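Local coordinates for protein sugar-phosphate aldolase (Thermotoga maritima, PDB 1PVT) that belongs to the class II aldolase and adducin family of mixed alpha/beta proteins and is probably a sugar-phosphate aldolase, at residues 149-154 against 217-222; 124-129 against 208-213. All blocks are in the same frame, centred on the assembly; numbering follows the deposited sequence.

Interaction 1. Residues 149-154 against 217-222; sequences KIHPEV and AEILLR
Ile150 meets helix 203-224 with both arms of its branched side chain, the shorter lying against Ile219 and the longer against Leu220. With chi1 at -61°, CG1 of Ile150 sits beside the backbone N and the methyl CG2 anti to it; this CG2 comes 3.3 Å from CG2 of Ile219, and the two isoleucines slide past each other in opposite directions. The longer arm is extended (chi2 178°), which carries Ile150 CD1 to 3.5 Å from Leu220 CB at the foot of that side chain. Here the two side chains cross at about a right angle, and CD1 of Leu220 also comes within 4.0 Å of Ile150 CD1. A beta-branched residue suits this place because one side chain can fill two neighbouring positions on a helix surface.

His151 follows, turning a face of its imidazole to Ile219. CD1 of Ile219 stands 4.3 Å from the centroid of the His151 ring, only 7° off its normal, a CH-pi contact over the centre of the face. CB of Glu153 lies against the opposite face, nearer the rim, so the ring is held between two aliphatic groups. In helix 152-157, Val154 packs on Ala216 of the long helix, while Met147 backs Leu220.

Methyl groups and a ring face meet here without polar bonds, which implies that the loop is held to the helix by dispersion and by burial of apolar surface.

Interaction 2. Residues 124-129 against 208-213; sequences VHTHPL and DRVEIL
Val210 projects from helix 203-224 toward the end of strand 122-126, and its two methyls divide the work. CG1, anti to the backbone N (chi1 172°), reaches the last strand residue and the proline beyond it, whereas CG2 turns to the strand interior. There Val210 CG2 lies 4.2 Å from CG1 of Val124, the two valines crossing at about a right angle. Val124 has nearly the same first torsion, and its compact branched side chain suits both an extended strand and apolar packing against a helix.

Thr126 presents its methyl: CG2 stands 3.9 Å from Val210 CG1. With chi1 at -162° the threonine's CG2 sits between the backbone N and the carbonyl carbon, while OG1 lies anti to the N and is hydrogen-bonded to the carbonyl oxygen of Leu22. Threonine thus serves two neighbours, an apolar one through carbon and a polar one through oxygen. Pro128 adds a third contact, its ring atom CG being 4.0 Å from Val210 CG1. At the N-cap position of helix 129-134, its rigid ring brings an apolar carbon to Val210.

Val124 and Thr126 both point toward the helix, whereas His125 between them points away, as alternation along a strand requires. Ala198 of the adjacent strand also touches Val210, so this is a helix packed on one face of the central mixed sheet, an arrangement typical of layered alpha/beta folds.

After the N-terminal helix, most of the strands of the sheet and helix 103-115, the chain lays down strand 122-126 and the turn after it, the earlier half of interaction 2. It then passes through helices 129-134 and 144-147 to the loop at 149-154, the earlier half of interaction 1. After further strands and helix 173-182, helix 203-224 closes both: residues 208-213 complete interaction 2 across 78 intervening residues, and 217-222 complete interaction 1 across 62. The segments alternate, so the two loops cross rather than nest. One helix therefore joins the central sheet to the peripheral loop and helix 152-157. The centres of the two interactions lie about 13 Å apart, and Ile212 bridges them by packing on Glu153 and Val154.

Interaction 1. Residues 149-154 against 217-222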
loop_
_atom_site.group_PDB
_atom_site.type_symbol
_atom_site.label_atom_id
_atom_site.label_comp_id
_atom_site.label_asym_id
_atom_site.label_seq_id
_atom_site.Cartn_x
_atom_site.Cartn_y
_atom_site.Cartn_z
ATOM N N LYS A 149 11.537 -16.052 -8.370
ATOM C CA LYS A 149 12.856 -16.565 -8.043
ATOM C C LYS A 149 13.849 -16.169 -9.115
ATOM O O LYS A 149 14.789 -16.907 -9.410
ATOM C CB LYS A 149 12.823 -18.090 -7.883
ATOM C CG LYS A 149 13.963 -18.639 -7.005
ATOM C CD LYS A 149 13.674 -20.052 -6.452
ATOM C CE LYS A 149 14.698 -20.465 -5.382
ATOM N NZ LYS A 149 14.422 -21.798 -4.771
ATOM N N ILE A 150 13.636 -14.993 -9.696
ATOM C CA ILE A 150 14.521 -14.493 -10.735
ATOM C C ILE A 150 15.836 -14.064 -10.122
ATOM O O ILE A 150 16.868 -14.029 -10.792
ATOM C CB ILE A 150 13.914 -13.308 -11.458
ATOM C CG1 ILE A 150 12.611 -13.737 -12.122
ATOM C CG2 ILE A 150 14.881 -12.797 -12.505
ATOM C CD1 ILE A 150 11.893 -12.616 -12.823
ATOM N N HIS A 151 15.789 -13.714 -8.845
ATOM C CA HIS A 151 16.984 -13.335 -8.116
ATOM C C HIS A 151 16.664 -13.408 -6.645
ATOM O O HIS A 151 15.579 -13.022 -6.207
ATOM C CB HIS A 151 17.474 -11.931 -8.490
ATOM C CG HIS A 151 16.469 -10.848 -8.262
ATOM N ND1 HIS A 151 16.833 -9.544 -7.999
ATOM C CD2 HIS A 151 15.117 -10.862 -8.287
ATOM C CE1 HIS A 151 15.748 -8.803 -7.870
ATOM N NE2 HIS A 151 14.693 -9.578 -8.040
ATOM N N PRO A 152 17.607 -13.930 -5.862
ATOM C CA PRO A 152 17.454 -14.076 -4.415
ATOM C C PRO A 152 16.618 -12.960 -3.801
ATOM O O PRO A 152 15.612 -13.219 -3.155
ATOM C CB PRO A 152 18.895 -14.083 -3.929
ATOM C CG PRO A 152 19.578 -14.860 -5.026
ATOM C CD PRO A 152 18.982 -14.257 -6.285
ATOM N N GLU A 153 17.034 -11.722 -4.024
ATOM C CA GLU A 153 16.328 -10.560 -3.502
ATOM C C GLU A 153 14.832 -10.744 -3.234
ATOM O O GLU A 153 14.322 -10.259 -2.227
ATOM C CB GLU A 153 16.528 -9.376 -4.452
ATOM C CG GLU A 153 17.789 -8.556 -4.186
ATOM C CD GLU A 153 17.507 -7.311 -3.351
ATOM O OE1 GLU A 153 17.008 -6.311 -3.926
ATOM O OE2 GLU A 153 17.772 -7.337 -2.123
ATOM N N VAL A 154 14.120 -11.432 -4.120
ATOM C CA VAL A 154 12.686 -11.624 -3.926
ATOM C C VAL A 154 12.373 -12.566 -2.774
ATOM O O VAL A 154 11.645 -12.219 -1.842
ATOM C CB VAL A 154 12.032 -12.201 -5.171
ATOM C CG1 VAL A 154 10.522 -12.074 -5.057
ATOM C CG2 VAL A 154 12.555 -11.502 -6.396
ATOM N N ALA A 217 9.991 -8.083 -11.974
ATOM C CA ALA A 217 9.080 -8.040 -13.101
ATOM C C ALA A 217 9.856 -7.569 -14.302
ATOM O O ALA A 217 9.771 -8.149 -15.381
ATOM C CB ALA A 217 7.952 -7.088 -12.821
ATOM N N GLU A 218 10.630 -6.512 -14.102
ATOM C CA GLU A 218 11.409 -5.937 -15.180
ATOM C C GLU A 218 12.407 -6.919 -15.770
ATOM O O GLU A 218 12.576 -6.983 -16.992
ATOM C CB GLU A 218 12.131 -4.694 -14.694
ATOM C CG GLU A 218 12.740 -3.909 -15.823
ATOM C CD GLU A 218 12.999 -2.479 -15.437
ATOM O OE1 GLU A 218 12.725 -2.129 -14.260
ATOM O OE2 GLU A 218 13.466 -1.708 -16.309
ATOM N N ILE A 219 13.069 -7.683 -14.908
ATOM C CA ILE A 219 14.032 -8.676 -15.365
ATOM C C ILE A 219 13.305 -9.768 -16.152
ATOM O O ILE A 219 13.764 -10.200 -17.202
ATOM C CB ILE A 219 14.764 -9.334 -14.180
ATOM C CG1 ILE A 219 15.562 -8.288 -13.410
ATOM C CG2 ILE A 219 15.712 -10.404 -14.680
ATOM C CD1 ILE A 219 16.277 -8.841 -12.191
ATOM N N LEU A 220 12.165 -10.216 -15.635
ATOM C CA LEU A 220 11.387 -11.251 -16.304
ATOM C C LEU A 220 11.063 -10.791 -17.709
ATOM O O LEU A 220 11.351 -11.475 -18.693
ATOM C CB LEU A 220 10.080 -11.502 -15.559
ATOM C CG LEU A 220 9.183 -12.563 -16.191
ATOM C CD1 LEU A 220 9.805 -13.925 -15.977
ATOM C CD2 LEU A 220 7.811 -12.526 -15.569
ATOM N N LEU A 221 10.466 -9.610 -17.788
ATOM C CA LEU A 221 10.075 -9.042 -19.060
ATOM C C LEU A 221 11.195 -8.882 -20.061
ATOM O O LEU A 221 10.988 -9.075 -21.248
ATOM C CB LEU A 221 9.377 -7.710 -18.839
ATOM C CG LEU A 221 7.889 -7.802 -19.179
ATOM C CD1 LEU A 221 7.228 -8.941 -18.414
ATOM C CD2 LEU A 221 7.227 -6.486 -18.849
ATOM N N ARG A 222 12.385 -8.531 -19.612
ATOM C CA ARG A 222 13.456 -8.381 -20.572
ATOM C C ARG A 222 13.908 -9.745 -21.053
ATOM O O ARG A 222 14.269 -9.913 -22.215
ATOM C CB ARG A 222 14.643 -7.658 -19.961
ATOM C CG ARG A 222 15.670 -7.248 -20.991
ATOM C CD ARG A 222 15.131 -6.106 -21.836
ATOM N NE ARG A 222 16.043 -5.739 -22.914
ATOM C CZ ARG A 222 15.889 -4.663 -23.676
ATOM N NH1 ARG A 222 14.859 -3.851 -23.470
ATOM N NH2 ARG A 222 16.758 -4.401 -24.647
#

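Interaction 2. Residues 124-129 against 208-213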
loop_
_atom_site.group_PDB
_atom_site.type_symbol
_atom_site.label_atom_id
_atom_site.label_comp_id
_atom_site.label_asym_id
_atom_site.label_seq_id
_atom_site.Cartn_x
_atom_site.Cartn_y
_atom_site.Cartn_z
ATOM N N VAL A 124 1.846 0.459 1.201
ATOM C CA VAL A 124 2.132 1.290 0.043
ATOM C C VAL A 124 1.435 0.675 -1.153
ATOM O O VAL A 124 1.669 -0.491 -1.461
ATOM C CB VAL A 124 3.660 1.339 -0.261
ATOM C CG1 VAL A 124 3.908 2.075 -1.548
ATOM C CG2 VAL A 124 4.411 2.023 0.849
ATOM N N HIS A 125 0.573 1.447 -1.811
ATOM C CA HIS A 125 -0.130 0.975 -3.006
ATOM C C HIS A 125 0.225 1.858 -4.213
ATOM O O HIS A 125 0.003 3.077 -4.193
ATOM C CB HIS A 125 -1.647 0.995 -2.803
ATOM C CG HIS A 125 -2.421 0.767 -4.066
ATOM N ND1 HIS A 125 -3.280 1.706 -4.594
ATOM C CD2 HIS A 125 -2.430 -0.277 -4.929
ATOM C CE1 HIS A 125 -3.785 1.252 -5.728
ATOM N NE2 HIS A 125 -3.284 0.050 -5.954
ATOM N N THR A 126 0.764 1.243 -5.264
ATOM C CA THR A 126 1.156 1.996 -6.446
ATOM C C THR A 126 1.018 1.129 -7.699
ATOM O O THR A 126 0.691 -0.052 -7.602
ATOM C CB THR A 126 2.611 2.518 -6.276
ATOM O OG1 THR A 126 2.860 3.577 -7.211
ATOM C CG2 THR A 126 3.614 1.395 -6.474
ATOM N N HIS A 127 1.251 1.721 -8.869
ATOM C CA HIS A 127 1.127 1.008 -10.142
ATOM C C HIS A 127 2.432 0.931 -10.911
ATOM O O HIS A 127 2.657 1.685 -11.853
ATOM C CB HIS A 127 0.081 1.689 -11.028
ATOM C CG HIS A 127 -1.246 1.836 -10.365
ATOM N ND1 HIS A 127 -1.587 2.950 -9.630
ATOM C CD2 HIS A 127 -2.279 0.969 -10.238
ATOM C CE1 HIS A 127 -2.772 2.760 -9.073
ATOM N NE2 HIS A 127 -3.213 1.565 -9.425
ATOM N N PRO A 128 3.310 0.007 -10.527
ATOM C CA PRO A 128 4.586 -0.124 -11.218
ATOM C C PRO A 128 4.363 -0.509 -12.669
ATOM O O PRO A 128 3.612 -1.439 -12.961
ATOM C CB PRO A 128 5.279 -1.232 -10.440
ATOM C CG PRO A 128 4.722 -1.083 -9.079
ATOM C CD PRO A 128 3.258 -0.890 -9.368
ATOM N N LEU A 129 5.025 0.215 -13.564
ATOM C CA LEU A 129 4.943 -0.011 -15.000
ATOM C C LEU A 129 5.152 -1.466 -15.437
ATOM O O LEU A 129 4.337 -2.035 -16.157
ATOM C CB LEU A 129 5.977 0.872 -15.687
ATOM C CG LEU A 129 6.568 0.332 -16.984
ATOM C CD1 LEU A 129 5.508 0.344 -18.054
ATOM C CD2 LEU A 129 7.754 1.177 -17.406
ATOM N N ASP A 208 10.504 -0.767 -0.160
ATOM C CA ASP A 208 11.559 -1.684 -0.572
ATOM C C ASP A 208 11.021 -2.916 -1.297
ATOM O O ASP A 208 11.674 -3.456 -2.188
ATOM C CB ASP A 208 12.366 -2.134 0.646
ATOM C CG ASP A 208 13.551 -1.244 0.910
ATOM O OD1 ASP A 208 13.463 -0.045 0.583
ATOM O OD2 ASP A 208 14.561 -1.741 1.451
ATOM N N ARG A 209 9.841 -3.377 -0.915
ATOM C CA ARG A 209 9.281 -4.550 -1.564
ATOM C C ARG A 209 8.690 -4.199 -2.927
ATOM O O ARG A 209 8.667 -5.032 -3.826
ATOM C CB ARG A 209 8.233 -5.194 -0.668
ATOM C CG ARG A 209 8.758 -5.641 0.691
ATOM C CD ARG A 209 7.633 -6.348 1.430
ATOM N NE ARG A 209 7.656 -6.185 2.882
ATOM C CZ ARG A 209 8.289 -6.992 3.718
ATOM N NH1 ARG A 209 8.968 -8.031 3.254
ATOM N NH2 ARG A 209 8.214 -6.770 5.019
ATOM N N VAL A 210 8.203 -2.973 -3.081
ATOM C CA VAL A 210 7.667 -2.548 -4.362
ATOM C C VAL A 210 8.838 -2.584 -5.328
ATOM O O VAL A 210 8.801 -3.283 -6.337
ATOM C CB VAL A 210 7.137 -1.127 -4.302
ATOM C CG1 VAL A 210 6.777 -0.660 -5.686
ATOM C CG2 VAL A 210 5.933 -1.075 -3.409
ATOM N N GLU A 211 9.887 -1.831 -5.003
ATOM C CA GLU A 211 11.092 -1.776 -5.828
ATOM C C GLU A 211 11.488 -3.162 -6.294
ATOM O O GLU A 211 11.547 -3.440 -7.491
ATOM C CB GLU A 211 12.249 -1.187 -5.039
ATOM C CG GLU A 211 12.446 0.272 -5.244
ATOM C CD GLU A 211 13.771 0.731 -4.690
ATOM O OE1 GLU A 211 14.186 1.867 -5.004
ATOM O OE2 GLU A 211 14.400 -0.046 -3.933
ATOM N N ILE A 212 11.758 -4.036 -5.331
ATOM C CA ILE A 212 12.160 -5.407 -5.622
ATOM C C ILE A 212 11.170 -6.130 -6.536
ATOM O O ILE A 212 11.576 -6.706 -7.542
ATOM C CB ILE A 212 12.402 -6.193 -4.302
ATOM C CG1 ILE A 212 13.636 -5.607 -3.609
ATOM C CG2 ILE A 212 12.626 -7.670 -4.579
ATOM C CD1 ILE A 212 13.899 -6.147 -2.240
ATOM N N LEU A 213 9.882 -6.102 -6.215
ATOM C CA LEU A 213 8.917 -6.751 -7.086
ATOM C C LEU A 213 9.059 -6.206 -8.497
ATOM O O LEU A 213 9.081 -6.959 -9.471
ATOM C CB LEU A 213 7.496 -6.512 -6.597
ATOM C CG LEU A 213 7.041 -7.450 -5.481
ATOM C CD1 LEU A 213 5.537 -7.302 -5.294
ATOM C CD2 LEU A 213 7.382 -8.902 -5.838
#